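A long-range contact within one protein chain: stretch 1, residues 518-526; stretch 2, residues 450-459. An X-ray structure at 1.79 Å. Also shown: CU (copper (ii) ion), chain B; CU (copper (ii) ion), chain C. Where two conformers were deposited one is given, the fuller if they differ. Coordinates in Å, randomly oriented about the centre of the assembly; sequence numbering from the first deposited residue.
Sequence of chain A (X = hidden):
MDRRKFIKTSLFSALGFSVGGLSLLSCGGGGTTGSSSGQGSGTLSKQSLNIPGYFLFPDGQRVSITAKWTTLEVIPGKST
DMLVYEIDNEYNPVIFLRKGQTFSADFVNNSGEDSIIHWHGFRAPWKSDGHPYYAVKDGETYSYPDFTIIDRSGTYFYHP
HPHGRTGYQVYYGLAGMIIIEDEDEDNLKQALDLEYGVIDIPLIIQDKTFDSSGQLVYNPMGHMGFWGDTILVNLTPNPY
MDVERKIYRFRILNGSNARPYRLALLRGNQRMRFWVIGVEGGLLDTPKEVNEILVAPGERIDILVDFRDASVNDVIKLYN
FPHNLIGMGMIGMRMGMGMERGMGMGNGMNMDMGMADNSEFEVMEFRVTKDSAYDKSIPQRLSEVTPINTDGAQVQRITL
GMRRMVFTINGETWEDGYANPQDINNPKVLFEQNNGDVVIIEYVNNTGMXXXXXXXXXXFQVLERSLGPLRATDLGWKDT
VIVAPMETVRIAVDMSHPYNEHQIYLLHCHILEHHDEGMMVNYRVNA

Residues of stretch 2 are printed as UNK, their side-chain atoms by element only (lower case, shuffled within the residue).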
ATOM      1  N   GLY A 518      11.691  -5.929  13.861  1.00 31.69           N
ATOM      2  CA  GLY A 518      11.522  -5.033  14.987  1.00 42.39           C
ATOM      3  C   GLY A 518      11.531  -3.550  14.683  1.00 33.13           C
ATOM      4  O   GLY A 518      11.453  -2.752  15.623  1.00 30.66           O
ATOM      5  N   MET A 519      11.624  -3.135  13.424  1.00 31.03           N
ATOM      6  CA  MET A 519      11.598  -1.724  13.063  0.59 27.84           C
ATOM      7  C   MET A 519      10.181  -1.185  13.186  1.00 22.25           C
ATOM      8  O   MET A 519       9.558  -0.833  12.183  1.00 30.00           O
ATOM      9  CB  MET A 519      12.135  -1.541  11.644  0.59 24.12           C
ATOM     10  CG  MET A 519      12.564  -0.128  11.324  0.59 27.69           C
ATOM     11  SD  MET A 519      13.640  -0.035   9.882  0.59 24.92           S
ATOM     12  CE  MET A 519      14.052   1.710   9.905  0.59 21.55           C
ATOM     13  N   MET A 520       9.673  -1.112  14.414  1.00 26.75           N
ATOM     14  CA  MET A 520       8.273  -0.800  14.668  1.00 35.02           C
ATOM     15  C   MET A 520       8.141  -0.341  16.112  1.00 36.94           C
ATOM     16  O   MET A 520       8.724  -0.954  17.010  1.00 27.98           O
ATOM     17  CB  MET A 520       7.411  -2.043  14.395  1.00 21.39           C
ATOM     18  CG  MET A 520       6.003  -2.009  14.934  1.00 58.65           C
ATOM     19  SD  MET A 520       5.112  -3.509  14.462  1.00 50.48           S
ATOM     20  CE  MET A 520       6.330  -4.776  14.807  1.00 30.28           C
ATOM     21  N   VAL A 521       7.402   0.749  16.329  1.00 25.18           N
ATOM     22  CA  VAL A 521       7.133   1.274  17.666  1.00 30.01           C
ATOM     23  C   VAL A 521       5.672   1.701  17.741  1.00 31.14           C
ATOM     24  O   VAL A 521       4.981   1.818  16.728  1.00 28.14           O
ATOM     25  CB  VAL A 521       8.041   2.469  18.037  1.00 37.44           C
ATOM     26  CG1 VAL A 521       9.492   2.045  18.146  1.00 22.03           C
ATOM     27  CG2 VAL A 521       7.876   3.596  17.027  1.00 20.98           C
ATOM     28  N   ASN A 522       5.210   1.937  18.965  1.00 22.26           N
ATOM     29  CA  ASN A 522       3.926   2.579  19.196  1.00 26.86           C
ATOM     30  C   ASN A 522       4.129   4.074  19.391  1.00 37.79           C
ATOM     31  O   ASN A 522       5.177   4.524  19.859  1.00 24.30           O
ATOM     32  CB  ASN A 522       3.224   2.022  20.441  1.00 26.59           C
ATOM     33  CG  ASN A 522       2.911   0.540  20.349  1.00 46.19           C
ATOM     34  OD1 ASN A 522       2.510   0.032  19.305  1.00 22.30           O
ATOM     35  ND2 ASN A 522       3.082  -0.160  21.463  1.00 24.08           N
ATOM     36  N   TYR A 523       3.108   4.845  19.033  1.00 22.72           N
ATOM     37  CA  TYR A 523       2.949   6.192  19.552  1.00 34.89           C
ATOM     38  C   TYR A 523       1.503   6.340  20.005  1.00 30.04           C
ATOM     39  O   TYR A 523       0.642   5.522  19.672  1.00 28.63           O
ATOM     40  CB  TYR A 523       3.347   7.278  18.530  1.00 23.98           C
ATOM     41  CG  TYR A 523       2.375   7.489  17.394  1.00 25.30           C
ATOM     42  CD1 TYR A 523       1.449   8.524  17.434  1.00 23.29           C
ATOM     43  CD2 TYR A 523       2.389   6.667  16.276  1.00 23.57           C
ATOM     44  CE1 TYR A 523       0.555   8.729  16.394  1.00 43.17           C
ATOM     45  CE2 TYR A 523       1.502   6.864  15.227  1.00 25.10           C
ATOM     46  CZ  TYR A 523       0.586   7.898  15.294  1.00 32.11           C
ATOM     47  OH  TYR A 523      -0.301   8.112  14.262  1.00 28.45           O
ATOM     48  N   ARG A 524       1.250   7.374  20.800  1.00 30.76           N
ATOM     49  CA  ARG A 524      -0.031   7.532  21.473  1.00 36.06           C
ATOM     50  C   ARG A 524      -0.625   8.893  21.150  1.00 36.31           C
ATOM     51  O   ARG A 524       0.091   9.898  21.113  1.00 27.02           O
ATOM     52  CB  ARG A 524       0.127   7.374  22.987  1.00 24.99           C
ATOM     53  CG  ARG A 524      -1.168   7.409  23.775  1.00 25.90           C
ATOM     54  CD  ARG A 524      -0.868   7.363  25.272  1.00 27.15           C
ATOM     55  NE  ARG A 524      -2.023   7.728  26.088  1.00 39.22           N
ATOM     56  CZ  ARG A 524      -2.625   6.908  26.942  1.00 50.20           C
ATOM     57  NH1 ARG A 524      -2.175   5.670  27.103  1.00 45.46           N
ATOM     58  NH2 ARG A 524      -3.670   7.329  27.641  1.00 44.90           N
ATOM     59  N   VAL A 525      -1.933   8.920  20.911  1.00 29.76           N
ATOM     60  CA  VAL A 525      -2.692  10.162  20.795  1.00 24.83           C
ATOM     61  C   VAL A 525      -3.837  10.091  21.795  1.00 48.97           C
ATOM     62  O   VAL A 525      -4.653   9.163  21.739  1.00 39.37           O
ATOM     63  CB  VAL A 525      -3.238  10.397  19.377  1.00 34.97           C
ATOM     64  CG1 VAL A 525      -3.886  11.775  19.293  1.00 24.86           C
ATOM     65  CG2 VAL A 525      -2.133  10.242  18.341  1.00 31.87           C
ATOM     66  N   ASN A 526      -3.905  11.066  22.698  1.00 28.14           N
ATOM     67  CA  ASN A 526      -4.895  11.028  23.763  1.00 32.43           C
ATOM     68  C   ASN A 526      -6.282  11.366  23.220  1.00 44.14           C
ATOM     69  O   ASN A 526      -6.457  11.724  22.051  1.00 39.62           O
ATOM     70  CB  ASN A 526      -4.496  11.976  24.891  1.00 29.51           C
ATOM     71  CG  ASN A 526      -3.210  11.549  25.572  1.00 46.11           C
ATOM     72  OD1 ASN A 526      -3.017  10.370  25.874  1.00 41.72           O
ATOM     73  ND2 ASN A 526      -2.312  12.502  25.797  1.00 49.52           N
ATOM     74  N   UNK A 450      17.274   2.292   2.101  1.00 31.78           N
ATOM     75  CA  UNK A 450      16.073   3.102   2.138  1.00 30.75           C
ATOM     76  C   UNK A 450      15.032   2.446   3.041  1.00 27.41           C
ATOM     77  O   UNK A 450      15.055   1.237   3.290  1.00 28.39           O
ATOM     78  o   UNK A 450      11.444  -0.378  -0.721  1.00 21.89           O
ATOM     79  c   UNK A 450      15.515   3.302   0.727  1.00 33.41           C
ATOM     80  c   UNK A 450      14.436   2.318   0.341  1.00 37.22           C
ATOM     81  c   UNK A 450      12.439   0.508  -0.367  1.00 22.10           C
ATOM     82  c   UNK A 450      13.765   0.134  -0.451  1.00 27.08           C
ATOM     83  c   UNK A 450      12.100   1.775   0.061  1.00 35.94           C
ATOM     84  c   UNK A 450      14.756   1.038  -0.096  1.00 23.33           C
ATOM     85  c   UNK A 450      13.093   2.669   0.415  1.00 30.28           C
ATOM     86  N   UNK A 451      14.112   3.264   3.541  1.00 26.45           N
ATOM     87  CA  UNK A 451      13.017   2.765   4.362  1.00 23.57           C
ATOM     88  C   UNK A 451      11.726   3.484   4.000  1.00 25.87           C
ATOM     89  O   UNK A 451      11.642   4.712   4.126  1.00 27.76           O
ATOM     90  c   UNK A 451      14.613   2.365   6.286  1.00 26.32           C
ATOM     91  n   UNK A 451      16.672   1.940   6.915  1.00 33.86           N
ATOM     92  c   UNK A 451      16.038   0.783   6.846  1.00 30.27           C
ATOM     93  n   UNK A 451      14.793   1.011   6.467  1.00 30.65           N
ATOM     94  c   UNK A 451      13.311   2.953   5.851  1.00 29.08           C
ATOM     95  c   UNK A 451      15.804   2.946   6.571  1.00 34.06           C
ATOM     96  N   UNK A 452      10.709   2.768   3.548  1.00 27.18           N
ATOM     97  CA  UNK A 452       9.392   3.396   3.386  1.00 20.92           C
ATOM     98  C   UNK A 452       8.659   3.437   4.717  1.00 27.34           C
ATOM     99  O   UNK A 452       8.124   2.422   5.174  1.00 29.53           O
ATOM    100  c   UNK A 452       8.699   2.489   2.361  1.00 26.10           C
ATOM    101  c   UNK A 452      10.706   1.352   3.142  1.00 38.58           C
ATOM    102  c   UNK A 452       9.299   1.134   2.609  1.00 31.02           C
ATOM    103  N   UNK A 453       8.648   4.600   5.358  1.00 29.33           N
ATOM    104  CA  UNK A 453       8.143   4.728   6.719  1.00 25.35           C
ATOM    105  C   UNK A 453       6.644   4.989   6.712  1.00 24.71           C
ATOM    106  O   UNK A 453       6.163   5.894   6.022  1.00 24.21           O
ATOM    107  c   UNK A 453       9.784   4.379  10.099  1.00 34.48           C
ATOM    108  s   UNK A 453      10.676   4.053   8.577  1.00 32.04           S
ATOM    109  c   UNK A 453      10.363   5.578   7.659  1.00 27.61           C
ATOM    110  c   UNK A 453       8.878   5.845   7.461  1.00 29.00           C
ATOM    111  N   UNK A 454       5.914   4.201   7.493  1.00 26.68           N
ATOM    112  CA  UNK A 454       4.462   4.243   7.542  1.00 17.86           C
ATOM    113  C   UNK A 454       4.015   4.518   8.971  1.00 34.06           C
ATOM    114  O   UNK A 454       4.566   3.953   9.922  1.00 30.55           O
ATOM    115  c   UNK A 454       3.881   2.917   7.023  1.00 17.78           C
ATOM    116  c   UNK A 454       1.647   1.856   7.814  1.00 34.97           C
ATOM    117  n   UNK A 454       0.330   2.210   7.641  1.00 29.12           N
ATOM    118  n   UNK A 454       1.508   3.684   6.625  1.00 34.95           N
ATOM    119  c   UNK A 454       2.398   2.789   7.180  1.00 30.11           C
ATOM    120  c   UNK A 454       0.274   3.316   6.921  1.00 34.13           C
ATOM    121  N   UNK A 455       3.041   5.411   9.127  1.00 24.01           N
ATOM    122  CA  UNK A 455       2.371   5.625  10.405  1.00 39.42           C
ATOM    123  C   UNK A 455       0.923   5.190  10.257  1.00 37.29           C
ATOM    124  O   UNK A 455       0.311   5.374   9.197  1.00 34.61           O
ATOM    125  c   UNK A 455       1.814   8.038   9.872  1.00 54.14           C
ATOM    126  c   UNK A 455       3.883   7.494  11.172  1.00 30.99           C
ATOM    127  c   UNK A 455       1.693   9.460  10.371  1.00 60.72           C
ATOM    128  c   UNK A 455       2.449   7.089  10.889  1.00 37.73           C
ATOM    129  N   UNK A 456       0.384   4.590  11.310  1.00 26.20           N
ATOM    130  CA  UNK A 456      -1.032   4.278  11.375  1.00 26.74           C
ATOM    131  C   UNK A 456      -1.799   5.473  11.934  1.00 30.75           C
ATOM    132  O   UNK A 456      -1.222   6.392  12.518  1.00 28.61           O
ATOM    133  c   UNK A 456      -0.683   1.780  11.693  1.00 42.54           C
ATOM    134  c   UNK A 456       0.315   1.577  10.799  1.00 50.34           C
ATOM    135  n   UNK A 456       0.459   0.218  10.654  1.00 34.12           N
ATOM    136  c   UNK A 456      -1.277   3.040  12.245  1.00 25.41           C
ATOM    137  n   UNK A 456      -1.118   0.527  12.069  1.00 39.23           N
ATOM    138  c   UNK A 456      -0.417  -0.392  11.430  1.00 41.86           C
ATOM    139  N   UNK A 457      -3.112   5.452  11.745  1.00 29.90           N
ATOM    140  CA  UNK A 457      -4.000   6.417  12.373  1.00 26.12           C
ATOM    141  C   UNK A 457      -4.309   7.683  11.600  1.00 33.57           C
ATOM    142  O   UNK A 457      -5.435   8.183  11.670  1.00 29.54           O
ATOM    143  N   UNK A 458      -3.331   8.224  10.875  1.00 36.58           N
ATOM    144  CA  UNK A 458      -3.527   9.481  10.163  1.00 25.44           C
ATOM    145  C   UNK A 458      -2.724   9.483   8.873  1.00 26.74           C
ATOM    146  O   UNK A 458      -1.670   8.848   8.775  1.00 33.88           O
ATOM    147  c   UNK A 458      -3.559  10.623  12.435  1.00 45.81           C
ATOM    148  c   UNK A 458      -4.399  10.478  15.081  1.00 26.41           C
ATOM    149  c   UNK A 458      -4.786  11.140  12.813  1.00 22.81           C
ATOM    150  c   UNK A 458      -2.758  10.030  13.399  1.00 40.03           C
ATOM    151  c   UNK A 458      -5.207  11.069  14.128  1.00 48.23           C
ATOM    152  c   UNK A 458      -3.173   9.956  14.716  1.00 42.45           C
ATOM    153  c   UNK A 458      -3.108  10.693  11.007  1.00 26.90           C
ATOM    154  N   UNK A 459      -3.230  10.210   7.887  1.00 19.69           N
ATOM    155  CA  UNK A 459      -2.403  10.547   6.746  1.00 22.88           C
ATOM    156  C   UNK A 459      -1.577  11.793   7.064  1.00 31.20           C
ATOM    157  O   UNK A 459      -1.820  12.497   8.047  1.00 37.11           O
ATOM    158  n   UNK A 459      -5.672   7.925   5.491  1.00 37.39           N
ATOM    159  c   UNK A 459      -3.260  10.759   5.500  1.00 25.09           C
ATOM    160  c   UNK A 459      -5.204   9.153   5.672  1.00 22.55           C
ATOM    161  c   UNK A 459      -3.905   9.491   4.968  1.00 27.86           C
ATOM    162  o   UNK A 459      -5.785   9.989   6.366  1.00 38.53           O
TER
HETATM  163 CU    CU B 701      13.133  -0.385   6.744  0.65 24.27          CU
HETATM  164 CU    CU C 702       1.359  -1.344   9.667  0.60 34.80          CU

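Position 450 carries eight side-chain atoms: one carbon, then a six-carbon ring bearing a single oxygen. A phenol of this kind is a tyrosine, Y450. It lies beyond the reach of stretch 1, and its hydroxyl finds a hydrogen-bonding partner elsewhere in the structure.

At position 451 one carbon leads to a five-membered ring of three carbons and two nitrogens, the imidazole of a histidine, H451. Its ND1 binds the chain B copper at 2.2 Å from CU, a bond made near the ring plane, so it does not block the face on which M519 packs. There the M519 CE lies 3.6 Å from H451 ND1 and only 11° off the ring normal, a CH-pi contact with the methyl over the face. The sulfur of M519 sits more obliquely to the same ring.

Position 452 has three carbons that close a ring onto the backbone nitrogen, so it is proline, P452. Lacking an amide hydrogen, it can donate no backbone hydrogen bond, and it does not touch stretch 1.

Position 453 is an unbranched chain of two carbons, a sulfur and a terminal carbon: methionine, M453. Its CA-to-CB bond points sideways, but the flexible thioether brings its end nearer, with SD 4.3 Å from M519 CE. The two methionines thus make a loose apolar contact beside the copper-bound ring.

Position 454 again shows one carbon and a five-membered ring of three carbons and two nitrogens, a second histidine, H454. This imidazole is out of reach of stretch 1, with its ND1 hydrogen-bonded elsewhere.

Position 455 has four carbons, forked at the first, with one arm two carbons long. This is isoleucine, I455. Its beta-branched side chain suits a strand, and its CB lies 4.4 Å from Y523 CE2, giving the tyrosine ring an apolar neighbour.

Position 456 has one carbon and then a five-membered ring of three carbons and two nitrogens, an imidazole, so it is histidine, H456. Its NE2 binds the chain C copper, 2.1 Å from CU, while its backbone carbonyl accepts a short hydrogen bond, 2.6 Å from Y523 OH to H456 O.

Position 457 has no side-chain atoms and is glycine, G457. A CB here would point toward stretch 1, only 3.4 Å from Y523 OH, and the backbone angles would also jam it against the preceding carbonyl oxygen.

Position 458 has one carbon and a plain six-carbon ring: phenylalanine, F458. The edge of this ring receives both V525, with CG2 3.8 Å from F458 CE2, and the tyrosine hydroxyl, with Y523 OH 3.2 Å from F458 CD2.

Position 459 has three carbons, the third bearing one oxygen and one nitrogen, the amide of glutamine, Q459. It is remote from stretch 1 and satisfied elsewhere.

The two stretches run in nearly the same direction, yet side chains, rather than paired backbones, span the gap. M519, Y523 and V525 all point toward stretch 2, and apolar packing supplies most of the contacts. The single hydrogen bond between the stretches, from Y523 to H456, adds a directional tie at a residue that also holds copper.

Stretch 2 (450-459) YHPMHIHGFQ
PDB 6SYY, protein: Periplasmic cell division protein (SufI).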